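Side-chain contact in macrophage migration inhibitory factor (Plasmodium berghei, PDB 2WKB), which belongs to the macrophage migration inhibitory factor family, small alpha/beta proteins that assemble as trimers with sheets continued across subunit interfaces: residues L48-S53 with P92-I97. Numbering follows the deposited sequence.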
loop_
_atom_site.group_PDB
_atom_site.type_symbol
_atom_site.label_atom_id
_atom_site.label_comp_id
_atom_site.label_asym_id
_atom_site.label_seq_id
_atom_site.Cartn_x
_atom_site.Cartn_y
_atom_site.Cartn_z
ATOM N N LEU E 48 -3.765 1.972 12.696
ATOM C CA LEU E 48 -4.716 2.598 11.725
ATOM C C LEU E 48 -5.793 3.412 12.468
ATOM O O LEU E 48 -6.441 2.926 13.417
ATOM C CB LEU E 48 -5.425 1.531 10.872
ATOM C CG LEU E 48 -6.410 2.049 9.769
ATOM C CD1 LEU E 48 -5.583 2.893 8.721
ATOM C CD2 LEU E 48 -7.121 0.783 9.105
ATOM N N ARG E 49 -5.982 4.657 12.002
ATOM C CA ARG E 49 -6.988 5.512 12.586
ATOM C C ARG E 49 -8.006 5.946 11.588
ATOM O O ARG E 49 -7.685 6.130 10.413
ATOM C CB ARG E 49 -6.293 6.771 13.140
ATOM C CG ARG E 49 -5.421 6.528 14.336
ATOM C CD ARG E 49 -4.433 7.697 14.572
ATOM N NE ARG E 49 -5.138 8.979 14.904
ATOM C CZ ARG E 49 -5.487 9.366 16.133
ATOM N NH1 ARG E 49 -5.251 8.576 17.190
ATOM N NH2 ARG E 49 -6.061 10.607 16.329
ATOM N N PHE E 50 -9.240 6.131 12.069
ATOM C CA PHE E 50 -10.324 6.767 11.275
ATOM C C PHE E 50 -11.118 7.730 12.179
ATOM O O PHE E 50 -11.486 7.359 13.289
ATOM C CB PHE E 50 -11.241 5.729 10.615
ATOM C CG PHE E 50 -12.415 6.336 9.887
ATOM C CD1 PHE E 50 -12.220 7.121 8.753
ATOM C CD2 PHE E 50 -13.714 6.114 10.337
ATOM C CE1 PHE E 50 -13.335 7.739 8.084
ATOM C CE2 PHE E 50 -14.829 6.671 9.650
ATOM C CZ PHE E 50 -14.623 7.515 8.546
ATOM N N SER E 51 -11.241 8.968 11.696
ATOM C CA SER E 51 -11.905 10.044 12.400
ATOM C C SER E 51 -11.364 10.210 13.777
ATOM O O SER E 51 -12.163 10.250 14.737
ATOM C CB SER E 51 -13.415 9.744 12.509
ATOM O OG SER E 51 -13.972 9.604 11.216
ATOM N N GLY E 52 -10.028 10.269 13.876
ATOM C CA GLY E 52 -9.315 10.513 15.084
ATOM C C GLY E 52 -9.371 9.436 16.139
ATOM O O GLY E 52 -9.100 9.736 17.314
ATOM N N SER E 53 -9.770 8.219 15.766
ATOM C CA SER E 53 -9.909 7.122 16.699
ATOM C C SER E 53 -9.204 5.883 16.180
ATOM O O SER E 53 -9.326 5.539 15.006
ATOM C CB SER E 53 -11.399 6.777 16.854
ATOM O OG SER E 53 -11.514 5.646 17.671
ATOM N N PRO E 92 -20.582 -1.270 10.925
ATOM C CA PRO E 92 -20.648 -0.793 9.517
ATOM C C PRO E 92 -20.187 0.646 9.305
ATOM O O PRO E 92 -19.513 0.969 8.292
ATOM C CB PRO E 92 -22.153 -0.997 9.133
ATOM C CG PRO E 92 -22.576 -2.154 9.919
ATOM C CD PRO E 92 -21.743 -2.113 11.266
ATOM N N ARG E 93 -20.502 1.563 10.217
ATOM C CA ARG E 93 -19.971 2.872 10.081
ATOM C C ARG E 93 -18.446 3.043 10.182
ATOM O O ARG E 93 -17.930 4.108 9.822
ATOM C CB ARG E 93 -20.662 3.890 10.987
ATOM C CG ARG E 93 -20.266 3.664 12.513
ATOM C CD ARG E 93 -20.913 4.758 13.503
ATOM N NE ARG E 93 -20.831 6.167 13.039
ATOM C CZ ARG E 93 -21.882 6.999 13.003
ATOM N NH1 ARG E 93 -23.102 6.538 13.356
ATOM N NH2 ARG E 93 -21.744 8.260 12.557
ATOM N N ARG E 94 -17.742 1.995 10.603
ATOM C CA ARG E 94 -16.246 2.044 10.552
ATOM C C ARG E 94 -15.755 0.959 9.574
ATOM O O ARG E 94 -14.684 0.345 9.752
ATOM C CB ARG E 94 -15.699 1.845 11.942
ATOM C CG ARG E 94 -15.923 3.103 12.822
ATOM C CD ARG E 94 -15.229 3.084 14.221
ATOM N NE ARG E 94 -13.789 3.084 14.173
ATOM C CZ ARG E 94 -13.038 4.180 14.083
ATOM N NH1 ARG E 94 -13.632 5.378 13.992
ATOM N NH2 ARG E 94 -11.722 4.097 14.065
ATOM N N VAL E 95 -16.564 0.772 8.531
ATOM C CA VAL E 95 -16.168 0.076 7.284
ATOM C C VAL E 95 -16.177 1.100 6.169
ATOM O O VAL E 95 -17.166 1.868 5.990
ATOM C CB VAL E 95 -17.115 -1.048 6.915
ATOM C CG1 VAL E 95 -16.719 -1.749 5.574
ATOM C CG2 VAL E 95 -17.113 -2.087 8.067
ATOM N N TYR E 96 -15.085 1.133 5.407
ATOM C CA TYR E 96 -15.030 2.096 4.288
ATOM C C TYR E 96 -14.484 1.285 3.118
ATOM O O TYR E 96 -13.500 0.590 3.279
ATOM C CB TYR E 96 -14.102 3.254 4.662
ATOM C CG TYR E 96 -13.846 4.311 3.583
ATOM C CD1 TYR E 96 -14.829 5.215 3.209
ATOM C CD2 TYR E 96 -12.569 4.442 3.006
ATOM C CE1 TYR E 96 -14.565 6.225 2.228
ATOM C CE2 TYR E 96 -12.289 5.440 2.056
ATOM C CZ TYR E 96 -13.308 6.303 1.649
ATOM O OH TYR E 96 -13.023 7.265 0.683
ATOM N N ILE E 97 -15.162 1.347 1.967
ATOM C CA ILE E 97 -14.809 0.520 0.841
ATOM C C ILE E 97 -14.509 1.441 -0.327
ATOM O O ILE E 97 -15.342 2.302 -0.649
ATOM C CB ILE E 97 -15.912 -0.399 0.528
ATOM C CG1 ILE E 97 -16.074 -1.347 1.764
ATOM C CG2 ILE E 97 -15.557 -1.269 -0.784
ATOM C CD1 ILE E 97 -17.248 -2.084 1.626
#
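Phe50 O is gripped from opposite faces of its carbonyl plane, by Ser53 N and by Arg94 NH1 at 3.0 Å. Reciprocal backbone bonds between Phe50 and Ser53 close a two-residue beta hairpin with a type I' turn, which the arginine ties to the start of strand 95-100 of the MIF fold. Ser53 O is held likewise: Phe50 N reaches one face, and Arg94 NH2 comes to the other at 3.0 Å, with an N-H...O angle of 132°. One planar guanidinium, with its several N-H groups, can thus bind the carbonyls of both end residues of the turn at once, Phe50 O lying at its edge. A bend at chi3 (65°) turns NH1 and NH2 to the turn, while Arg94 NE bonds to Gly56 O and NH2 also to Glu55 O, which should fix the group's rotation. Ser53 OG lies over one guanidinium face and bonds to Glu55 N, a role suiting a short hydroxyl side chain. Both central residues, Ser51 and Gly52, have positive phi, which glycine, lacking a CB, adopts readily. Just before the turn, Arg49 forms a salt bridge with Glu24 of the second subunit. Over the opposite guanidinium face comes one ring atom, Phe50 CD2, 3.7 Å from Arg94 NH1, the two planes 49° apart.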